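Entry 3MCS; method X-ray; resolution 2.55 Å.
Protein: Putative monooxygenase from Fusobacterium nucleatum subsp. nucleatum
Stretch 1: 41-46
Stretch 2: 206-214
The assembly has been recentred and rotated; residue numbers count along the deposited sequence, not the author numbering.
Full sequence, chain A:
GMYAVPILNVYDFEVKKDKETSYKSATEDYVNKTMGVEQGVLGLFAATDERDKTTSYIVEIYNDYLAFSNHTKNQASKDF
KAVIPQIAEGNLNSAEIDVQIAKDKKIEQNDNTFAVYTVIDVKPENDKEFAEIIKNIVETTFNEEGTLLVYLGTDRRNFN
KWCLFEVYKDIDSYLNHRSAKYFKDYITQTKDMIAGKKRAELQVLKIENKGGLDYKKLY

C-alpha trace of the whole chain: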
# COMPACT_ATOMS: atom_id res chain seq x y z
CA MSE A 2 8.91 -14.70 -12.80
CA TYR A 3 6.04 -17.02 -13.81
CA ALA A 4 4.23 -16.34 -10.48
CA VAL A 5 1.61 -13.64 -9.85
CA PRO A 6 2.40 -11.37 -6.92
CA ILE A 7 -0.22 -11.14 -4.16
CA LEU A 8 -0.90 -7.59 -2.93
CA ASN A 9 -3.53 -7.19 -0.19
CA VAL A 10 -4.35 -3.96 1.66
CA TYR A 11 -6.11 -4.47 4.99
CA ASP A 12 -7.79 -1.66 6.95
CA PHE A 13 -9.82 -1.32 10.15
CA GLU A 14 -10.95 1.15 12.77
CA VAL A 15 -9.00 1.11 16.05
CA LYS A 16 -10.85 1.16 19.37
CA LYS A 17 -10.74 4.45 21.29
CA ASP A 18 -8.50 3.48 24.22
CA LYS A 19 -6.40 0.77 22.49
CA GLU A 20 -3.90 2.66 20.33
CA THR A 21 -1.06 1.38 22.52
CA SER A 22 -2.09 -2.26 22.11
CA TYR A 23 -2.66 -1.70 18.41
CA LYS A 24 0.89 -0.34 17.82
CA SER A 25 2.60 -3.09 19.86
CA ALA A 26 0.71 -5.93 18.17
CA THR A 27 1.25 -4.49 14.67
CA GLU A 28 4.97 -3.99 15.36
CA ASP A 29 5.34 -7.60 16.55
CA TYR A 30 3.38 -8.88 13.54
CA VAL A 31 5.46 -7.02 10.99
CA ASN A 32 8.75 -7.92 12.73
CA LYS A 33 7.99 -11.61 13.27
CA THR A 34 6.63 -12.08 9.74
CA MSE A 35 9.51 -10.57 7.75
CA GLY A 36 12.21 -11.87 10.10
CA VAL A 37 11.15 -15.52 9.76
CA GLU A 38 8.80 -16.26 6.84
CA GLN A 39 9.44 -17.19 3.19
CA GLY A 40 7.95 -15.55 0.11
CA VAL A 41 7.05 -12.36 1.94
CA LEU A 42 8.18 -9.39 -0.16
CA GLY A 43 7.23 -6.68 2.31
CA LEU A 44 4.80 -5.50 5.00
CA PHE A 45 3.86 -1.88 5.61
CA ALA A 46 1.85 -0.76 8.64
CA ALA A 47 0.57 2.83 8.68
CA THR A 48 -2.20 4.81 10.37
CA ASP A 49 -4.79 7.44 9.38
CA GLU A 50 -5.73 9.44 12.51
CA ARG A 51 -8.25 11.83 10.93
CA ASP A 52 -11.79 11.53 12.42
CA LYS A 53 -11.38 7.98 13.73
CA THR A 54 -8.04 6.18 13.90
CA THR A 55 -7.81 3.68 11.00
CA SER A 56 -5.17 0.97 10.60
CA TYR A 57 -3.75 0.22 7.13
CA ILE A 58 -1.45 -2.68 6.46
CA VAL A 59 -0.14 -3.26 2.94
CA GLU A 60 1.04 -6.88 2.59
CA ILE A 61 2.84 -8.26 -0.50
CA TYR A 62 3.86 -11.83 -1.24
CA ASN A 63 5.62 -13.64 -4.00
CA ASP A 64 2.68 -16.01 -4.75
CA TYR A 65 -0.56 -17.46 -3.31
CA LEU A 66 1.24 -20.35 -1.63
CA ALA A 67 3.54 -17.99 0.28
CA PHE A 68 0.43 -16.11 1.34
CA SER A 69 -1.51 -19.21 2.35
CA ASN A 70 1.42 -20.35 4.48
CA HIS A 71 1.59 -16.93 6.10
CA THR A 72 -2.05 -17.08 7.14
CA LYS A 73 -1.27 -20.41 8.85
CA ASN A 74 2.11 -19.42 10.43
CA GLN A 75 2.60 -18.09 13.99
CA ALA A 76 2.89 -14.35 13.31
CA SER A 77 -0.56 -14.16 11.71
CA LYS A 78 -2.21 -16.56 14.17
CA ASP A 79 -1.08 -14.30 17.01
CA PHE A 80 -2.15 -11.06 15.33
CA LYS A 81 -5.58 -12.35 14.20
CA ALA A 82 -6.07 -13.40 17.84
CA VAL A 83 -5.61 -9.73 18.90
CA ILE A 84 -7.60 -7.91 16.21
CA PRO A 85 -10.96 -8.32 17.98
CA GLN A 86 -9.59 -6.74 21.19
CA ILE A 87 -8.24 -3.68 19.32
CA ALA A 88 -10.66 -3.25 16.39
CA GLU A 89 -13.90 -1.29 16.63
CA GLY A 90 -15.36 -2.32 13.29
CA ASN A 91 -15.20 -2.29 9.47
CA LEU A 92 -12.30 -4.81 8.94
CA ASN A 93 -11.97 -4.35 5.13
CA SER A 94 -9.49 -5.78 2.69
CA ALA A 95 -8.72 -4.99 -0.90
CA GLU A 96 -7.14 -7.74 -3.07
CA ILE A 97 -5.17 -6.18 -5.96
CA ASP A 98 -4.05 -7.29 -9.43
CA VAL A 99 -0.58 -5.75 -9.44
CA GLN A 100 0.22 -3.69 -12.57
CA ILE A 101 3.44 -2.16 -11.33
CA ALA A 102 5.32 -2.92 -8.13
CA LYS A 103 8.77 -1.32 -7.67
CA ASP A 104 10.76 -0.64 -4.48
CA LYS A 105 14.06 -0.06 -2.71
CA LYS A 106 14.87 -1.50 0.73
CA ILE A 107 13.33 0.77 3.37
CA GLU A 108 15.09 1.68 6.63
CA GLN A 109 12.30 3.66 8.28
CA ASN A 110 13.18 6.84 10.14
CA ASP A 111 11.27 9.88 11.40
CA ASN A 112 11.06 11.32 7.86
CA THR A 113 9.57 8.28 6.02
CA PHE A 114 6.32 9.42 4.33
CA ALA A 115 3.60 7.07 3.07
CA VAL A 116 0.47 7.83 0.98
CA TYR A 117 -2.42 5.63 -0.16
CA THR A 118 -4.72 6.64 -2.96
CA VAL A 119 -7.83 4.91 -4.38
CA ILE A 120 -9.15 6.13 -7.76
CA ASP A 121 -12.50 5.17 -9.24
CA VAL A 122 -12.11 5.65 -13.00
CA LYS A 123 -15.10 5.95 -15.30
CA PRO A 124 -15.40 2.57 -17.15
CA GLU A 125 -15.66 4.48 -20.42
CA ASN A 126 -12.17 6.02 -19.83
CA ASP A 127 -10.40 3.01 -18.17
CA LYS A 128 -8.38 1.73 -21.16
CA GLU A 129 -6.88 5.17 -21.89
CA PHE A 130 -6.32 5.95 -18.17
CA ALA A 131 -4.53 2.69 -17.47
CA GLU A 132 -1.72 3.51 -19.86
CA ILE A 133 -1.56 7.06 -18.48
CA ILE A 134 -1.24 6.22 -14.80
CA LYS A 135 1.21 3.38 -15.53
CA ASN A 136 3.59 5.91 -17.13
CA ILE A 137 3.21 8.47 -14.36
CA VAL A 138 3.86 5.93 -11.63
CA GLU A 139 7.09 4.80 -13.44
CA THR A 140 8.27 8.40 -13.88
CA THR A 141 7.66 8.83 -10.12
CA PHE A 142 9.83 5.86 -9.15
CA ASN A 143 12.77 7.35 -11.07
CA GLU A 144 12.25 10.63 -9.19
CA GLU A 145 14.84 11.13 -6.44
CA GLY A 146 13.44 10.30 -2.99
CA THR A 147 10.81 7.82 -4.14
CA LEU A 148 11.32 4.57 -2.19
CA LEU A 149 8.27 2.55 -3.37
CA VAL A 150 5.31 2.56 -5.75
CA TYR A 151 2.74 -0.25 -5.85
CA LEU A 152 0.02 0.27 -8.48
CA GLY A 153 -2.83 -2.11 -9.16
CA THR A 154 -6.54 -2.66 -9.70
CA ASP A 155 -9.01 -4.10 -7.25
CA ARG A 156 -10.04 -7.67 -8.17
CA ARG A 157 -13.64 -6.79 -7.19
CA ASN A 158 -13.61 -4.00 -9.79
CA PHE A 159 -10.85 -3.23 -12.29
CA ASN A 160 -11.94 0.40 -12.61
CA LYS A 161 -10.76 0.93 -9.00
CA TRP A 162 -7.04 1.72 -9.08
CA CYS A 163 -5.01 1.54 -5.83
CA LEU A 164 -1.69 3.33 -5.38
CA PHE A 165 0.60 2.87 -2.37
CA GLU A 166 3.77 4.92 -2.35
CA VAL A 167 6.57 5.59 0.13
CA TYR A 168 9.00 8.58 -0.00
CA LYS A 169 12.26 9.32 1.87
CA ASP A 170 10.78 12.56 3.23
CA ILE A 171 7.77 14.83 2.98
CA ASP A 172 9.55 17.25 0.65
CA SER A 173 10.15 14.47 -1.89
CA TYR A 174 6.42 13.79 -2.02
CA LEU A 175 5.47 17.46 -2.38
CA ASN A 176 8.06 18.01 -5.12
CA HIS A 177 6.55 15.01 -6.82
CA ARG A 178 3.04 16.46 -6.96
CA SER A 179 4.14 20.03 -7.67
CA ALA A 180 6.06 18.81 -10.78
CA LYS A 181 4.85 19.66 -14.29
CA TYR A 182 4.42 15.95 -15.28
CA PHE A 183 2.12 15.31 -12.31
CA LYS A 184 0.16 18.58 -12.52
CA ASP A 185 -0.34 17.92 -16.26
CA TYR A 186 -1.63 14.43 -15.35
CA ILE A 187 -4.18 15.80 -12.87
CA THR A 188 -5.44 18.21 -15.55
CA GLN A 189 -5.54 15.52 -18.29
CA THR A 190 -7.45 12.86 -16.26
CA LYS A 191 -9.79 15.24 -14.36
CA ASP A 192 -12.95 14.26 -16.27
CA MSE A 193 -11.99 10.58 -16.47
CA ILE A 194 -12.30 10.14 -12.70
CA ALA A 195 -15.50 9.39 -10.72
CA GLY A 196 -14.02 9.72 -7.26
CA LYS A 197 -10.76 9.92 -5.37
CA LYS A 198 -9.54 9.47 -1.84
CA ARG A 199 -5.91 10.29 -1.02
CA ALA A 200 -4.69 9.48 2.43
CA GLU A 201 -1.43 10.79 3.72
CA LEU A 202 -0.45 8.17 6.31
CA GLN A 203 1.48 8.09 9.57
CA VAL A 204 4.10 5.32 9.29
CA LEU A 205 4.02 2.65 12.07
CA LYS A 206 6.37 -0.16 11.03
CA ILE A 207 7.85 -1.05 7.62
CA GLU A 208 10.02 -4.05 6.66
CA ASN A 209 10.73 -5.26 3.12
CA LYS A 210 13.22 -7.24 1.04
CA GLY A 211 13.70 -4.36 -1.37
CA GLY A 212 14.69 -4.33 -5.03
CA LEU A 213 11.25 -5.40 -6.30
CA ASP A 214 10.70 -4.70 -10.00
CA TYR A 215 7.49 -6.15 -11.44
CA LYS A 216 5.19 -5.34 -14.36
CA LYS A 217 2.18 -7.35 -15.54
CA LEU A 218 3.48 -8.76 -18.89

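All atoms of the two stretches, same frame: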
# COMPACT_ATOMS: atom_id res chain seq x y z
N VAL A 41 7.65 -13.62 1.54
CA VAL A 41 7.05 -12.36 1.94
C VAL A 41 7.94 -11.27 1.39
O VAL A 41 9.10 -11.18 1.76
CB VAL A 41 6.88 -12.26 3.47
CG1 VAL A 41 8.18 -12.51 4.17
CG2 VAL A 41 6.37 -10.91 3.83
N LEU A 42 7.40 -10.45 0.50
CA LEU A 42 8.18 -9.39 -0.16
C LEU A 42 8.26 -8.09 0.64
O LEU A 42 9.21 -7.31 0.49
CB LEU A 42 7.61 -9.10 -1.55
CG LEU A 42 7.82 -10.20 -2.61
CD1 LEU A 42 7.00 -9.89 -3.86
CD2 LEU A 42 9.29 -10.37 -2.96
N GLY A 43 7.27 -7.86 1.49
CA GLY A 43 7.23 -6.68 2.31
C GLY A 43 5.91 -6.49 3.04
O GLY A 43 4.86 -6.94 2.58
N LEU A 44 5.98 -5.85 4.20
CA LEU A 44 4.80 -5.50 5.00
C LEU A 44 4.93 -4.04 5.41
O LEU A 44 6.01 -3.60 5.77
CB LEU A 44 4.58 -6.43 6.22
CG LEU A 44 3.81 -7.69 5.83
CD1 LEU A 44 4.72 -8.66 5.18
CD2 LEU A 44 3.18 -8.33 7.05
N PHE A 45 3.83 -3.30 5.33
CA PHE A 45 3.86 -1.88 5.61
C PHE A 45 2.68 -1.48 6.47
O PHE A 45 1.57 -1.47 6.01
CB PHE A 45 3.80 -1.16 4.27
CG PHE A 45 4.81 -1.66 3.27
CD1 PHE A 45 4.54 -2.78 2.51
CD2 PHE A 45 6.01 -1.01 3.09
CE1 PHE A 45 5.47 -3.26 1.59
CE2 PHE A 45 6.94 -1.48 2.17
CZ PHE A 45 6.67 -2.61 1.42
N ALA A 46 2.91 -1.19 7.74
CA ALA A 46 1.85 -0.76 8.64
C ALA A 46 1.88 0.76 8.78
O ALA A 46 2.92 1.33 9.07
CB ALA A 46 2.02 -1.40 10.00
N LYS A 206 5.23 0.73 11.18
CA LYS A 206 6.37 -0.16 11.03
C LYS A 206 6.43 -0.67 9.60
O LYS A 206 5.42 -1.11 9.07
CB LYS A 206 6.32 -1.34 12.02
CG LYS A 206 7.65 -2.10 12.19
CD LYS A 206 8.71 -1.24 12.91
CE LYS A 206 10.13 -1.87 12.93
NZ LYS A 206 10.82 -1.97 11.57
N ILE A 207 7.61 -0.57 8.98
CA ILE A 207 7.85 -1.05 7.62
C ILE A 207 9.08 -1.95 7.57
O ILE A 207 10.15 -1.60 8.08
CB ILE A 207 8.13 0.10 6.63
CG1 ILE A 207 6.92 1.00 6.48
CG2 ILE A 207 8.53 -0.46 5.27
CD1 ILE A 207 7.18 2.15 5.61
N GLU A 208 8.92 -3.11 6.93
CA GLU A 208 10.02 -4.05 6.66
C GLU A 208 9.79 -4.65 5.26
O GLU A 208 8.68 -5.04 4.91
CB GLU A 208 10.11 -5.18 7.69
CG GLU A 208 10.60 -4.76 9.06
CD GLU A 208 12.05 -4.33 9.07
OE1 GLU A 208 12.80 -4.71 8.14
OE2 GLU A 208 12.44 -3.60 10.02
N ASN A 209 10.84 -4.67 4.45
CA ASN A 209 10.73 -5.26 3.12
C ASN A 209 12.09 -5.77 2.63
O ASN A 209 13.15 -5.36 3.13
CB ASN A 209 10.11 -4.28 2.11
CG ASN A 209 11.03 -3.11 1.74
OD1 ASN A 209 11.89 -2.68 2.53
ND2 ASN A 209 10.84 -2.57 0.54
N LYS A 210 12.02 -6.67 1.65
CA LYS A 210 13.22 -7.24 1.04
C LYS A 210 13.93 -6.19 0.21
O LYS A 210 15.17 -6.11 0.19
CB LYS A 210 12.85 -8.44 0.18
CG LYS A 210 14.05 -9.24 -0.33
CD LYS A 210 13.63 -10.43 -1.19
CE LYS A 210 14.85 -11.15 -1.81
NZ LYS A 210 14.45 -12.29 -2.67
N GLY A 211 13.14 -5.38 -0.50
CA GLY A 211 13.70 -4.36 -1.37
C GLY A 211 14.07 -4.88 -2.73
O GLY A 211 14.12 -6.09 -2.96
N GLY A 212 14.30 -3.97 -3.67
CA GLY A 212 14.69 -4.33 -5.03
C GLY A 212 13.60 -4.92 -5.91
O GLY A 212 13.90 -5.46 -6.98
N LEU A 213 12.34 -4.83 -5.50
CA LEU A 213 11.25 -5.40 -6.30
C LEU A 213 11.12 -4.65 -7.61
O LEU A 213 11.29 -3.44 -7.65
CB LEU A 213 9.95 -5.35 -5.52
CG LEU A 213 8.74 -6.07 -6.09
CD1 LEU A 213 9.12 -7.44 -6.59
CD2 LEU A 213 7.64 -6.13 -5.03
N ASP A 214 10.83 -5.35 -8.70
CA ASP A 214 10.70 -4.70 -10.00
C ASP A 214 9.80 -5.53 -10.90
O ASP A 214 10.27 -6.29 -11.73
CB ASP A 214 12.08 -4.49 -10.65
CG ASP A 214 12.01 -3.63 -11.92
OD1 ASP A 214 10.92 -3.09 -12.22
OD2 ASP A 214 13.03 -3.48 -12.63

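Residues 41-46 and 206-209 run side by side as antiparallel strands, their N-to-C directions 170° apart and their axes 4.8 Å apart at closest approach. Five backbone hydrogen bonds fix the register. Leu44 and Glu208 form a reciprocal pair, Leu44 N to Glu208 O at 2.9 Å and Glu208 N to Leu44 O at 3.2 Å, with N-H...O angles of 170° and 171°. Ala46 and Lys206 repeat the pattern: Ala46 N to Lys206 O is 2.8 Å, and Lys206 N to Ala46 O is 3.2 Å, the latter more bent at 154°. Past the end of the second strand, Lys210 N still donates to Leu42 O at 3.1 Å and 171°, carrying the ladder into the loop.

This register places Gly43, Phe45, Ile207 and Asn209 on one face of the sheet, and Leu44, Ala46, Lys206 and Glu208 on the other. On the first face, Gly43 and Asn209 are a non-hydrogen-bonded pair whose CA atoms lie only 3.9 Å apart. An ideal CB on Gly43 would sit 2.9 Å from Asn209 CB, a clash, so the close approach depends on the absent side chain. Gly43 CA also makes a CA-H...O contact with Glu208 O at 3.4 Å.

The Phe45 ring extends along this face beside the second strand. With chi1 at -50° (m) and chi2 at 83°, the ring brings Phe45 CD2 to 3.4 Å from Ile207 CG2 and Phe45 CZ to 3.9 Å from Asn209 CB; both partners approach the ring obliquely. Ile207 is m, t (-64°, 176°), which leaves CG2 as its nearest atom to the Phe45 ring. Asn209 adopts p (71°); its amide atoms OD1 and ND2 are hydrogen-bonded elsewhere in the structure.

On the opposite face, Lys206 and Glu208 start out over the sheet, but their ends lead away from the first strand. Being two residues apart on one strand, they share a face, and their bent conformations bring the charges together: Lys206 is t, p, t, p and Glu208 is m, m, with Lys206 NZ to Glu208 OE2 at 2.8 Å, a hydrogen-bonded salt bridge within the stretch.

Beyond the second strand, Leu213 (t, p) comes back to Leu42 (m, t) of the first strand, Leu42 CD1 to Leu213 CD2 at 4.0 Å, an apolar contact. The intervening turn uses positive phi at Gly211 (84°) and Gly212 (73°). At Gly211 a CB would be jammed against the preceding carbonyl oxygen. Lys210, by contrast, is fully extended, all four chi angles t, and its end leads away from the first strand.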